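Local atomic coordinates of chorismatase (Streptomyces hygroscopicus, PDB entry 4BPS), a protein that hydrolyses chorismate to pyruvate and a dihydroxycyclohexadiene carboxylic acid, a step in making the immunosuppressants FK506 and FK520. Residues L39-H44 and T73-A78; T49-V54 and F100-T105; P132-T137 and F193-G198; G199-I204 and T230-P235. All blocks are in the same frame, centred on the assembly; numbering follows the deposited sequence.

Interaction 1: L39-H44 and T73-A78; sequences LGLIEH and TEVWHA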
loop_
_atom_site.group_PDB
_atom_site.type_symbol
_atom_site.label_atom_id
_atom_site.label_comp_id
_atom_site.label_asym_id
_atom_site.label_seq_id
_atom_site.Cartn_x
_atom_site.Cartn_y
_atom_site.Cartn_z
ATOM N N LEU A 39 -9.765 -5.230 -12.173
ATOM C CA LEU A 39 -10.521 -5.159 -10.929
ATOM C C LEU A 39 -10.777 -3.708 -10.562
ATOM O O LEU A 39 -11.899 -3.360 -10.245
ATOM C CB LEU A 39 -9.761 -5.811 -9.777
ATOM C CG LEU A 39 -9.898 -7.279 -9.483
ATOM C CD1 LEU A 39 -8.911 -7.649 -8.404
ATOM C CD2 LEU A 39 -11.327 -7.573 -8.996
ATOM N N GLY A 40 -9.748 -2.870 -10.594
ATOM C CA GLY A 40 -9.909 -1.508 -10.127
ATOM C C GLY A 40 -8.700 -0.678 -10.483
ATOM O O GLY A 40 -7.681 -1.224 -10.912
ATOM N N LEU A 41 -8.828 0.633 -10.293
ATOM C CA LEU A 41 -7.861 1.587 -10.814
ATOM C C LEU A 41 -7.633 2.718 -9.825
ATOM O O LEU A 41 -8.591 3.289 -9.298
ATOM C CB LEU A 41 -8.397 2.196 -12.134
ATOM C CG LEU A 41 -8.809 1.286 -13.293
ATOM C CD1 LEU A 41 -10.282 0.978 -13.210
ATOM C CD2 LEU A 41 -8.483 1.975 -14.577
ATOM N N ILE A 42 -6.366 3.060 -9.610
ATOM C CA ILE A 42 -5.988 4.202 -8.781
ATOM C C ILE A 42 -5.171 5.154 -9.643
ATOM O O ILE A 42 -4.109 4.785 -10.153
ATOM C CB ILE A 42 -5.148 3.768 -7.555
ATOM C CG1 ILE A 42 -5.906 2.719 -6.725
ATOM C CG2 ILE A 42 -4.743 4.988 -6.745
ATOM C CD1 ILE A 42 -7.222 3.203 -6.129
ATOM N N GLU A 43 -5.698 6.362 -9.820
ATOM C CA GLU A 43 -5.024 7.381 -10.635
ATOM C C GLU A 43 -4.133 8.255 -9.767
ATOM O O GLU A 43 -4.606 9.044 -8.951
ATOM C CB GLU A 43 -6.061 8.243 -11.358
ATOM C CG GLU A 43 -6.972 7.394 -12.222
ATOM C CD GLU A 43 -8.025 8.188 -12.935
ATOM O OE1 GLU A 43 -8.512 9.187 -12.367
ATOM O OE2 GLU A 43 -8.386 7.804 -14.062
ATOM N N HIS A 44 -2.818 8.092 -9.909
ATOM C CA HIS A 44 -1.844 8.923 -9.205
ATOM C C HIS A 44 -1.572 10.161 -10.019
ATOM O O HIS A 44 -1.301 10.078 -11.205
ATOM C CB HIS A 44 -0.534 8.147 -9.042
ATOM C CG HIS A 44 -0.680 6.973 -8.136
ATOM N ND1 HIS A 44 -0.675 7.092 -6.761
ATOM C CD2 HIS A 44 -0.906 5.669 -8.423
ATOM C CE1 HIS A 44 -0.883 5.892 -6.243
ATOM N NE2 HIS A 44 -1.016 5.012 -7.228
ATOM N N THR A 73 -1.682 5.530 -14.022
ATOM C CA THR A 73 -2.737 4.727 -13.416
ATOM C C THR A 73 -2.191 3.384 -12.954
ATOM O O THR A 73 -1.523 2.644 -13.704
ATOM C CB THR A 73 -3.890 4.495 -14.402
ATOM O OG1 THR A 73 -4.352 5.769 -14.841
ATOM C CG2 THR A 73 -5.069 3.769 -13.758
ATOM N N GLU A 74 -2.454 3.095 -11.689
ATOM C CA GLU A 74 -2.143 1.806 -11.081
ATOM C C GLU A 74 -3.390 0.933 -11.228
ATOM O O GLU A 74 -4.434 1.247 -10.659
ATOM C CB GLU A 74 -1.810 2.041 -9.607
ATOM C CG GLU A 74 -1.696 0.809 -8.735
ATOM C CD GLU A 74 -1.504 1.166 -7.275
ATOM O OE1 GLU A 74 -0.885 2.222 -6.976
ATOM O OE2 GLU A 74 -1.974 0.396 -6.398
ATOM N N VAL A 75 -3.289 -0.151 -12.004
ATOM C CA VAL A 75 -4.438 -0.989 -12.323
ATOM C C VAL A 75 -4.254 -2.362 -11.680
ATOM O O VAL A 75 -3.248 -3.030 -11.921
ATOM C CB VAL A 75 -4.619 -1.162 -13.849
ATOM C CG1 VAL A 75 -5.928 -1.882 -14.132
ATOM C CG2 VAL A 75 -4.569 0.199 -14.585
ATOM N N TRP A 76 -5.233 -2.768 -10.878
ATOM C CA TRP A 76 -5.247 -4.099 -10.281
ATOM C C TRP A 76 -6.117 -5.022 -11.122
ATOM O O TRP A 76 -7.183 -4.631 -11.625
ATOM C CB TRP A 76 -5.689 -4.021 -8.816
ATOM C CG TRP A 76 -4.554 -3.491 -8.021
ATOM C CD1 TRP A 76 -4.318 -2.190 -7.691
ATOM C CD2 TRP A 76 -3.422 -4.242 -7.589
ATOM N NE1 TRP A 76 -3.094 -2.090 -7.042
ATOM C CE2 TRP A 76 -2.529 -3.344 -6.977
ATOM C CE3 TRP A 76 -3.078 -5.594 -7.658
ATOM C CZ2 TRP A 76 -1.316 -3.762 -6.424
ATOM C CZ3 TRP A 76 -1.879 -6.006 -7.102
ATOM C CH2 TRP A 76 -1.014 -5.098 -6.495
ATOM N N HIS A 77 -5.633 -6.245 -11.258
ATOM C CA HIS A 77 -6.222 -7.289 -12.089
ATOM C C HIS A 77 -6.340 -8.581 -11.291
ATOM O O HIS A 77 -5.581 -8.805 -10.336
ATOM C CB HIS A 77 -5.278 -7.611 -13.250
ATOM C CG HIS A 77 -5.111 -6.513 -14.248
ATOM N ND1 HIS A 77 -5.695 -6.565 -15.492
ATOM C CD2 HIS A 77 -4.392 -5.360 -14.215
ATOM C CE1 HIS A 77 -5.350 -5.485 -16.182
ATOM N NE2 HIS A 77 -4.576 -4.734 -15.422
ATOM N N ALA A 78 -7.227 -9.465 -11.731
ATOM C CA ALA A 78 -7.146 -10.859 -11.283
ATOM C C ALA A 78 -7.707 -11.744 -12.382
ATOM O O ALA A 78 -6.947 -12.325 -13.144
ATOM C CB ALA A 78 -7.883 -11.052 -9.944
HETATM O O HOH W 1 -7.040 5.955 -15.589
#

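Interaction 2: T49-V54 and F100-T105; sequences TDVSLV and FGVVRT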
loop_
_atom_site.group_PDB
_atom_site.type_symbol
_atom_site.label_atom_id
_atom_site.label_comp_id
_atom_site.label_asym_id
_atom_site.label_seq_id
_atom_site.Cartn_x
_atom_site.Cartn_y
_atom_site.Cartn_z
ATOM N N THR A 49 -10.359 12.799 -6.724
ATOM C CA THR A 49 -11.761 12.677 -7.113
ATOM C C THR A 49 -12.497 11.905 -6.014
ATOM O O THR A 49 -11.891 11.428 -5.048
ATOM C CB THR A 49 -11.933 11.900 -8.442
ATOM O OG1 THR A 49 -11.522 10.535 -8.258
ATOM C CG2 THR A 49 -11.139 12.502 -9.572
ATOM N N ASP A 50 -13.803 11.741 -6.205
ATOM C CA ASP A 50 -14.552 10.795 -5.380
ATOM C C ASP A 50 -14.212 9.359 -5.786
ATOM O O ASP A 50 -13.406 9.115 -6.690
ATOM C CB ASP A 50 -16.084 11.063 -5.422
ATOM C CG ASP A 50 -16.766 10.650 -6.747
ATOM O OD1 ASP A 50 -16.088 10.282 -7.736
ATOM O OD2 ASP A 50 -18.017 10.718 -6.787
ATOM N N VAL A 51 -14.788 8.411 -5.057
ATOM C CA VAL A 51 -14.681 6.997 -5.397
ATOM C C VAL A 51 -15.952 6.616 -6.154
ATOM O O VAL A 51 -17.074 6.971 -5.727
ATOM C CB VAL A 51 -14.571 6.147 -4.135
ATOM C CG1 VAL A 51 -14.605 4.684 -4.472
ATOM C CG2 VAL A 51 -13.306 6.500 -3.357
ATOM N N SER A 52 -15.809 5.868 -7.248
ATOM C CA SER A 52 -16.976 5.460 -8.022
ATOM C C SER A 52 -16.664 4.144 -8.709
ATOM O O SER A 52 -15.526 3.670 -8.678
ATOM C CB SER A 52 -17.344 6.531 -9.070
ATOM O OG SER A 52 -16.337 6.631 -10.044
ATOM N N LEU A 53 -17.685 3.562 -9.332
ATOM C CA LEU A 53 -17.513 2.433 -10.246
ATOM C C LEU A 53 -17.541 2.940 -11.681
ATOM O O LEU A 53 -18.436 3.702 -12.072
ATOM C CB LEU A 53 -18.639 1.417 -10.077
ATOM C CG LEU A 53 -18.696 0.683 -8.750
ATOM C CD1 LEU A 53 -19.990 -0.108 -8.662
ATOM C CD2 LEU A 53 -17.509 -0.287 -8.554
ATOM N N VAL A 54 -16.563 2.502 -12.462
ATOM C CA VAL A 54 -16.565 2.748 -13.899
ATOM C C VAL A 54 -16.651 1.393 -14.579
ATOM O O VAL A 54 -15.694 0.609 -14.534
ATOM C CB VAL A 54 -15.310 3.491 -14.309
ATOM C CG1 VAL A 54 -15.262 3.682 -15.841
ATOM C CG2 VAL A 54 -15.267 4.823 -13.582
ATOM N N PHE A 100 -11.273 -6.389 -4.397
ATOM C CA PHE A 100 -10.574 -5.100 -4.430
ATOM C C PHE A 100 -11.555 -4.027 -3.989
ATOM O O PHE A 100 -12.666 -3.993 -4.492
ATOM C CB PHE A 100 -10.094 -4.807 -5.856
ATOM C CG PHE A 100 -9.418 -3.473 -6.021
ATOM C CD1 PHE A 100 -8.093 -3.309 -5.684
ATOM C CD2 PHE A 100 -10.096 -2.386 -6.538
ATOM C CE1 PHE A 100 -7.456 -2.073 -5.855
ATOM C CE2 PHE A 100 -9.455 -1.157 -6.702
ATOM C CZ PHE A 100 -8.146 -1.012 -6.352
ATOM N N GLY A 101 -11.131 -3.137 -3.094
ATOM C CA GLY A 101 -11.984 -2.039 -2.660
ATOM C C GLY A 101 -11.224 -0.743 -2.494
ATOM O O GLY A 101 -10.004 -0.724 -2.252
ATOM N N VAL A 102 -11.967 0.359 -2.595
ATOM C CA VAL A 102 -11.432 1.692 -2.455
ATOM C C VAL A 102 -12.452 2.553 -1.720
ATOM O O VAL A 102 -13.641 2.472 -2.019
ATOM C CB VAL A 102 -11.283 2.296 -3.906
ATOM C CG1 VAL A 102 -10.744 3.711 -3.862
ATOM C CG2 VAL A 102 -10.459 1.399 -4.840
ATOM N N VAL A 103 -11.991 3.377 -0.781
ATOM C CA VAL A 103 -12.884 4.211 0.012
ATOM C C VAL A 103 -12.087 5.416 0.492
ATOM O O VAL A 103 -10.872 5.333 0.671
ATOM C CB VAL A 103 -13.458 3.411 1.207
ATOM C CG1 VAL A 103 -12.363 2.815 2.104
ATOM C CG2 VAL A 103 -14.442 4.236 2.023
ATOM N N ARG A 104 -12.732 6.560 0.686
ATOM C CA ARG A 104 -12.023 7.723 1.193
ATOM C C ARG A 104 -12.884 8.565 2.109
ATOM O O ARG A 104 -14.116 8.451 2.108
ATOM C CB ARG A 104 -11.436 8.532 0.022
ATOM C CG ARG A 104 -12.466 9.222 -0.860
ATOM C CD ARG A 104 -11.885 9.711 -2.179
ATOM N NE ARG A 104 -10.825 10.682 -1.927
ATOM C CZ ARG A 104 -9.692 10.778 -2.616
ATOM N NH1 ARG A 104 -9.477 10.043 -3.710
ATOM N NH2 ARG A 104 -8.781 11.661 -2.234
ATOM N N THR A 105 -12.214 9.420 2.886
ATOM C CA THR A 105 -12.872 10.367 3.761
ATOM C C THR A 105 -12.277 11.742 3.502
ATOM O O THR A 105 -11.105 11.869 3.189
ATOM C CB THR A 105 -12.758 9.929 5.219
ATOM O OG1 THR A 105 -13.565 10.787 6.030
ATOM C CG2 THR A 105 -11.308 9.982 5.729
#

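Interaction 3: P132-T137 and F193-G198; sequences PLLART and FLAARG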
loop_
_atom_site.group_PDB
_atom_site.type_symbol
_atom_site.label_atom_id
_atom_site.label_comp_id
_atom_site.label_asym_id
_atom_site.label_seq_id
_atom_site.Cartn_x
_atom_site.Cartn_y
_atom_site.Cartn_z
ATOM N N PRO A 132 -12.414 -12.578 4.119
ATOM C CA PRO A 132 -11.917 -12.093 5.410
ATOM C C PRO A 132 -10.402 -11.887 5.474
ATOM O O PRO A 132 -9.947 -11.255 6.423
ATOM C CB PRO A 132 -12.334 -13.207 6.378
ATOM C CG PRO A 132 -12.352 -14.435 5.515
ATOM C CD PRO A 132 -12.927 -13.958 4.203
ATOM N N LEU A 133 -9.621 -12.424 4.543
ATOM C CA LEU A 133 -8.163 -12.351 4.647
ATOM C C LEU A 133 -7.667 -11.130 3.916
ATOM O O LEU A 133 -7.564 -11.133 2.692
ATOM C CB LEU A 133 -7.529 -13.609 4.073
ATOM C CG LEU A 133 -7.938 -14.929 4.732
ATOM C CD1 LEU A 133 -7.145 -16.076 4.085
ATOM C CD2 LEU A 133 -7.740 -14.943 6.237
ATOM N N LEU A 134 -7.367 -10.054 4.640
ATOM C CA LEU A 134 -6.784 -8.904 3.964
ATOM C C LEU A 134 -5.380 -9.245 3.465
ATOM O O LEU A 134 -4.608 -9.895 4.164
ATOM C CB LEU A 134 -6.705 -7.693 4.896
ATOM C CG LEU A 134 -8.030 -7.013 5.187
ATOM C CD1 LEU A 134 -7.840 -6.037 6.349
ATOM C CD2 LEU A 134 -8.521 -6.243 3.957
ATOM N N ALA A 135 -5.080 -8.790 2.254
ATOM C CA ALA A 135 -3.837 -9.121 1.564
ATOM C C ALA A 135 -2.896 -7.939 1.380
ATOM O O ALA A 135 -1.691 -8.137 1.241
ATOM C CB ALA A 135 -4.144 -9.699 0.184
ATOM N N ARG A 136 -3.448 -6.729 1.309
ATOM C CA ARG A 136 -2.637 -5.550 1.046
ATOM C C ARG A 136 -3.506 -4.343 1.336
ATOM O O ARG A 136 -4.683 -4.345 0.942
ATOM C CB ARG A 136 -2.167 -5.512 -0.417
ATOM C CG ARG A 136 -0.730 -5.135 -0.626
ATOM C CD ARG A 136 -0.364 -3.718 -0.175
ATOM N NE ARG A 136 1.001 -3.356 -0.563
ATOM C CZ ARG A 136 1.522 -2.177 -0.262
ATOM N NH1 ARG A 136 2.749 -1.869 -0.652
ATOM N NH2 ARG A 136 0.815 -1.322 0.446
ATOM N N THR A 137 -2.984 -3.326 2.009
ATOM C CA THR A 137 -3.696 -2.081 2.183
ATOM C C THR A 137 -2.798 -0.919 1.776
ATOM O O THR A 137 -1.571 -1.002 1.862
ATOM C CB THR A 137 -4.151 -1.861 3.652
ATOM O OG1 THR A 137 -3.005 -1.765 4.505
ATOM C CG2 THR A 137 -5.078 -2.964 4.119
ATOM N N PHE A 193 -7.621 -1.530 -0.775
ATOM C CA PHE A 193 -7.290 -2.828 -0.203
ATOM C C PHE A 193 -7.600 -3.980 -1.147
ATOM O O PHE A 193 -8.489 -3.886 -2.025
ATOM C CB PHE A 193 -8.000 -3.059 1.149
ATOM C CG PHE A 193 -9.498 -3.109 1.041
ATOM C CD1 PHE A 193 -10.247 -1.935 1.069
ATOM C CD2 PHE A 193 -10.158 -4.326 0.903
ATOM C CE1 PHE A 193 -11.625 -1.973 0.954
ATOM C CE2 PHE A 193 -11.535 -4.371 0.793
ATOM C CZ PHE A 193 -12.264 -3.184 0.813
ATOM N N LEU A 194 -6.834 -5.049 -0.961
ATOM C CA LEU A 194 -7.090 -6.346 -1.566
ATOM C C LEU A 194 -7.391 -7.343 -0.451
ATOM O O LEU A 194 -6.785 -7.277 0.623
ATOM C CB LEU A 194 -5.845 -6.832 -2.310
ATOM C CG LEU A 194 -5.541 -6.121 -3.623
ATOM C CD1 LEU A 194 -4.091 -6.377 -4.029
ATOM C CD2 LEU A 194 -6.490 -6.594 -4.726
ATOM N N ALA A 195 -8.307 -8.274 -0.715
ATOM C CA ALA A 195 -8.665 -9.296 0.258
ATOM C C ALA A 195 -8.961 -10.607 -0.475
ATOM O O ALA A 195 -9.241 -10.617 -1.682
ATOM C CB ALA A 195 -9.881 -8.879 1.071
ATOM N N ALA A 196 -8.895 -11.705 0.274
ATOM C CA ALA A 196 -9.089 -13.047 -0.248
ATOM C C ALA A 196 -10.217 -13.762 0.467
ATOM O O ALA A 196 -10.391 -13.646 1.691
ATOM C CB ALA A 196 -7.794 -13.852 -0.120
ATOM N N ARG A 197 -10.936 -14.574 -0.313
ATOM C CA ARG A 197 -11.982 -15.462 0.195
ATOM C C ARG A 197 -11.426 -16.416 1.249
ATOM O O ARG A 197 -12.048 -16.694 2.282
ATOM C CB ARG A 197 -12.578 -16.267 -0.956
ATOM C CG ARG A 197 -13.528 -17.371 -0.494
ATOM C CD ARG A 197 -14.149 -18.165 -1.631
ATOM N NE ARG A 197 -13.159 -18.771 -2.511
ATOM C CZ ARG A 197 -13.433 -19.351 -3.668
ATOM N NH1 ARG A 197 -14.684 -19.439 -4.127
ATOM N NH2 ARG A 197 -12.423 -19.829 -4.376
ATOM N N GLY A 198 -10.241 -16.942 0.995
ATOM C CA GLY A 198 -9.639 -17.898 1.892
ATOM C C GLY A 198 -8.259 -18.225 1.398
ATOM O O GLY A 198 -7.581 -17.394 0.784
#

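Interaction 4: G199-I204 and T230-P235; sequences GVRINI and TWLGPP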
loop_
_atom_site.group_PDB
_atom_site.type_symbol
_atom_site.label_atom_id
_atom_site.label_comp_id
_atom_site.label_asym_id
_atom_site.label_seq_id
_atom_site.Cartn_x
_atom_site.Cartn_y
_atom_site.Cartn_z
ATOM N N GLY A 199 -7.814 -19.439 1.669
ATOM C CA GLY A 199 -6.509 -19.854 1.195
ATOM C C GLY A 199 -5.351 -19.280 1.983
ATOM O O GLY A 199 -5.468 -18.954 3.173
ATOM N N VAL A 200 -4.218 -19.170 1.310
ATOM C CA VAL A 200 -2.956 -18.857 1.952
ATOM C C VAL A 200 -2.741 -17.345 1.982
ATOM O O VAL A 200 -2.761 -16.691 0.930
ATOM C CB VAL A 200 -1.802 -19.499 1.163
ATOM C CG1 VAL A 200 -0.461 -19.206 1.838
ATOM C CG2 VAL A 200 -2.030 -21.003 1.013
ATOM N N ARG A 201 -2.521 -16.802 3.176
ATOM C CA ARG A 201 -2.194 -15.396 3.346
ATOM C C ARG A 201 -1.208 -15.370 4.502
ATOM O O ARG A 201 -1.579 -15.576 5.663
ATOM C CB ARG A 201 -3.450 -14.563 3.645
ATOM C CG ARG A 201 -3.219 -13.034 3.700
ATOM C CD ARG A 201 -2.601 -12.516 5.036
ATOM N NE ARG A 201 -3.165 -13.092 6.283
ATOM C CZ ARG A 201 -4.278 -12.651 6.868
ATOM N NH1 ARG A 201 -4.907 -11.581 6.357
ATOM N NH2 ARG A 201 -4.740 -13.165 8.028
ATOM N N ILE A 202 0.072 -15.185 4.176
ATOM C CA ILE A 202 1.151 -15.266 5.169
ATOM C C ILE A 202 1.770 -13.889 5.332
ATOM O O ILE A 202 2.343 -13.337 4.398
ATOM C CB ILE A 202 2.229 -16.282 4.740
ATOM C CG1 ILE A 202 1.643 -17.696 4.613
ATOM C CG2 ILE A 202 3.385 -16.276 5.754
ATOM C CD1 ILE A 202 2.561 -18.677 3.878
ATOM N N ASN A 203 1.642 -13.319 6.521
ATOM C CA ASN A 203 2.252 -12.018 6.800
ATOM C C ASN A 203 3.693 -12.235 7.231
ATOM O O ASN A 203 4.001 -13.145 8.010
ATOM C CB ASN A 203 1.426 -11.271 7.834
ATOM C CG ASN A 203 0.088 -10.842 7.277
ATOM O OD1 ASN A 203 -0.029 -10.541 6.096
ATOM N ND2 ASN A 203 -0.931 -10.829 8.124
ATOM N N ILE A 204 4.570 -11.383 6.715
ATOM C CA ILE A 204 6.005 -11.556 6.829
ATOM C C ILE A 204 6.622 -10.344 7.500
ATOM O O ILE A 204 6.339 -9.193 7.128
ATOM C CB ILE A 204 6.615 -11.766 5.409
ATOM C CG1 ILE A 204 5.997 -13.027 4.778
ATOM C CG2 ILE A 204 8.126 -11.880 5.480
ATOM C CD1 ILE A 204 6.052 -13.050 3.245
ATOM N N THR A 230 3.465 -9.587 2.425
ATOM C CA THR A 230 2.464 -10.626 2.536
ATOM C C THR A 230 2.582 -11.539 1.330
ATOM O O THR A 230 2.629 -11.059 0.188
ATOM C CB THR A 230 1.036 -10.024 2.564
ATOM O OG1 THR A 230 0.918 -9.204 3.743
ATOM C CG2 THR A 230 -0.047 -11.098 2.572
ATOM N N TRP A 231 2.635 -12.846 1.585
ATOM C CA TRP A 231 2.516 -13.855 0.534
ATOM C C TRP A 231 1.043 -14.234 0.413
ATOM O O TRP A 231 0.418 -14.612 1.413
ATOM C CB TRP A 231 3.348 -15.113 0.864
ATOM C CG TRP A 231 3.087 -16.163 -0.176
ATOM C CD1 TRP A 231 2.079 -17.103 -0.180
ATOM C CD2 TRP A 231 3.751 -16.301 -1.436
ATOM N NE1 TRP A 231 2.108 -17.835 -1.361
ATOM C CE2 TRP A 231 3.124 -17.359 -2.147
ATOM C CE3 TRP A 231 4.825 -15.640 -2.030
ATOM C CZ2 TRP A 231 3.550 -17.757 -3.410
ATOM C CZ3 TRP A 231 5.232 -16.031 -3.289
ATOM C CH2 TRP A 231 4.607 -17.082 -3.954
ATOM N N LEU A 232 0.512 -14.176 -0.804
ATOM C CA LEU A 232 -0.904 -14.471 -1.036
ATOM C C LEU A 232 -1.041 -15.530 -2.108
ATOM O O LEU A 232 -0.563 -15.340 -3.233
ATOM C CB LEU A 232 -1.679 -13.228 -1.490
ATOM C CG LEU A 232 -3.210 -13.359 -1.470
ATOM C CD1 LEU A 232 -3.721 -13.344 -0.048
ATOM C CD2 LEU A 232 -3.864 -12.270 -2.323
ATOM N N GLY A 233 -1.759 -16.619 -1.810
ATOM C CA GLY A 233 -2.123 -17.573 -2.846
ATOM C C GLY A 233 -1.299 -18.838 -2.821
ATOM O O GLY A 233 -0.463 -19.060 -1.953
ATOM N N PRO A 234 -1.557 -19.717 -3.791
ATOM C CA PRO A 234 -0.892 -21.015 -3.831
ATOM C C PRO A 234 0.593 -20.864 -4.147
ATOM O O PRO A 234 1.038 -19.832 -4.670
ATOM C CB PRO A 234 -1.623 -21.755 -4.970
ATOM C CG PRO A 234 -2.273 -20.717 -5.772
ATOM C CD PRO A 234 -2.532 -19.540 -4.877
ATOM N N PRO A 235 1.395 -21.879 -3.812
ATOM C CA PRO A 235 2.836 -21.782 -4.065
ATOM C C PRO A 235 3.158 -21.429 -5.525
ATOM O O PRO A 235 4.056 -20.616 -5.786
ATOM C CB PRO A 235 3.350 -23.175 -3.677
ATOM C CG PRO A 235 2.387 -23.636 -2.627
ATOM C CD PRO A 235 1.048 -23.108 -3.076
#

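Interaction 1: L39-H44 and T73-A78
E74 and H44 meet across two antiparallel strands whose axes approach to 4.6 Å. From CA, the E74 side chain starts with CB beside the carbonyl of I42 (CB to I42 O, 3.6 Å). CG stands anti to the backbone N (chi1 170°), and beyond it the chain stays extended, carrying the carboxylate out on the face shared by I42 and W76. There OE1 receives NE2-H of H44 at 2.8 Å, on its anti side but well out of the carboxylate plane; K297 adds a salt bridge to the same oxygen. OE2 turns its anti lone pair to the indole of W76, whose NE1 donates almost in its own ring plane at 2.8 Å. Glutamate suits this place because its two oxygens serve two different ring donors.

At the other end of the ladder W76 O takes both L39 N (2.7 Å) and G40 N (3.3 Å), a classic beta bulge. On the opposite face, water 1 joins E43 OE2 to T73 OG1. R59 pairs with E43 OE1, and T27 also bonds T73 OG1. With three donors gathered round one buried carboxylate, E74 is probably held as the anion, and K297 should stabilise that charge.

Interaction 2: T49-V54 and F100-T105
Where the first two beta sheets of the chain lie face to face, V51, in the lead-in to strand 52-54, reaches onto V102 and R104 of the second. Strand 52-54 is an outermost strand of the first sheet, and 100-105 belongs to strand 98-105. No hydrogen bond joins the two segments, as expected between layers of a sheet packing rather than partners within a sheet; the nearest CA atoms, those of V51 and V103, are 6.3 Å apart.

V51 does most of the touching, and its two methyls divide the work. CG1, anti to the backbone N (chi1 174°), comes down on the carbonyl of V102, with CG1 to V102 O at 3.4 Å. CG2 lies against the aliphatic part of R104, 3.7 Å from its CD, and approaches V102 CG1 at 3.8 Å, although V102 was modelled in two conformers and that last contact describes one of them. A branched, compact valine fits such a seam: it fills two directions at once without a long chain.

R104 is amphipathic in use. Its CG and CD offer methylenes to V51, while the charged end passes on to T49 and beyond. NH1 bonds A61 O and T60 OG1, and NH2 bonds G187 O, so the guanidinium is held by backbone and hydroxyl oxygens outside the two segments. T49 OG1 donates forward to D50 O and is also bonded by A61 N. The carbonyl of T49 sits over one face of the guanidinium: T49 O is 3.1 Å from R104 NH1, yet the angle is too poor for a hydrogen bond.

Interaction 3: P132-T137 and F193-G198
L133-T137 and F193-A196 run antiparallel, 4.3 Å apart at their axes, in a ladder broken by a classic beta bulge where A135 and R136 both face L194. L194 O takes A135 N at 2.8 Å and R136 N only weakly at 3.5 Å; beyond the bulge L194 N returns a bond to R136 O. At the other end L133 and A196 form a hydrogen-bonded pair, and P132, which has no N-H to give, sets its CD against R197 O.

The side chains sort by face. On one, L134 CD2 rests against both F193 and A195: CD2 is 4.0 Å from F193 CD2 and 4.1 Å from A195 CB. The small alanine leaves room for the leucine methyl. T137 lays CG2 4.2 Å from F193 CB. L134 and F193 also pack on helix 112-129, so apolar residues suit this side.

The other face carries L133, A196, L194 and R136. L133 CD1 reaches out to G198 O at 3.6 Å, whereas R136 leads its guanidinium away from L194. NH2 of R136 bonds T137 O within its own segment and T180 OG1; NH1 bonds I242 O, and the ring of W138 gives a cation-pi partner.

Antiparallel strands backed by a helix are in keeping with the YjgF fold of this enzyme. The contact reaches the substrate site at T137, whose side chain lies about 5 Å from that of R162, a substrate-binding residue.

Interaction 4: G199-I204 and T230-P235
V200 meets W231 and G233 where the two strands begin to pair. Its CG1 lies at the edge of the indole, in plane, 3.9 Å from W231 CD1, and V200 CB rests 3.4 Å from G233 O. V200 O accepts the N-H of G233. Glycine is called for there, since a side chain at its backbone angles (phi 104°) would jam against the preceding carbonyl and P234. The indole itself is tied down locally, with W231 NE1 donating to G233 O from above the carbonyl plane.

R201 takes the other face. CG packs on L232 CD1 at 3.8 Å; the bend at chi2 brings CD to the same distance from T230 CG2, a second at chi3 turns the chain on, and NH1 bonds L134 O of the neighbouring sheet. The long aliphatic stem thus serves the packing and the tip the hydrogen bond. I202 faces W231 in a hydrogen-bonded pair, I202 N to W231 O at 2.8 Å, with W231 N returning to I202 O.

N203 and T230 lie side by side, pointing the same way. The hydroxyl T230 OG1 donates to N203 OD1 at 2.9 Å and itself accepts A178 N, while N203 ND2 gives to A174 O; both groups need polar ends because each bridges to the loop or strand beyond. Last comes I204, side by side with W231, its CD1 3.8 Å from W231 N.

This is an antiparallel ladder at the margin of a mixed sheet, where strand 201-204 pairs with 229-232. The I204 side chain lies about 6 Å from that of R228, a substrate-binding residue, so this end of the ladder lies near the substrate site.

From the N terminus, strand 38-44 leads through 52-54 and 57-62 to 72-77, where interaction 1 closes the first loop. Interaction 2 opens inside that loop and closes beyond it at 100-105, so the two cross; it sets the first sheet against the second, with F100 packing on G40 and W76. Interaction 3 follows in series, returning at 193-198 after helix 154-169 and strand 178-184; strands 98-105 and 189-196 are neighbours there, through G101 O and F193 N. Interaction 4 comes next, closing the loop from 199-204 to 230-235. A135, packed against T230 and L232, then connects the second sheet to the third.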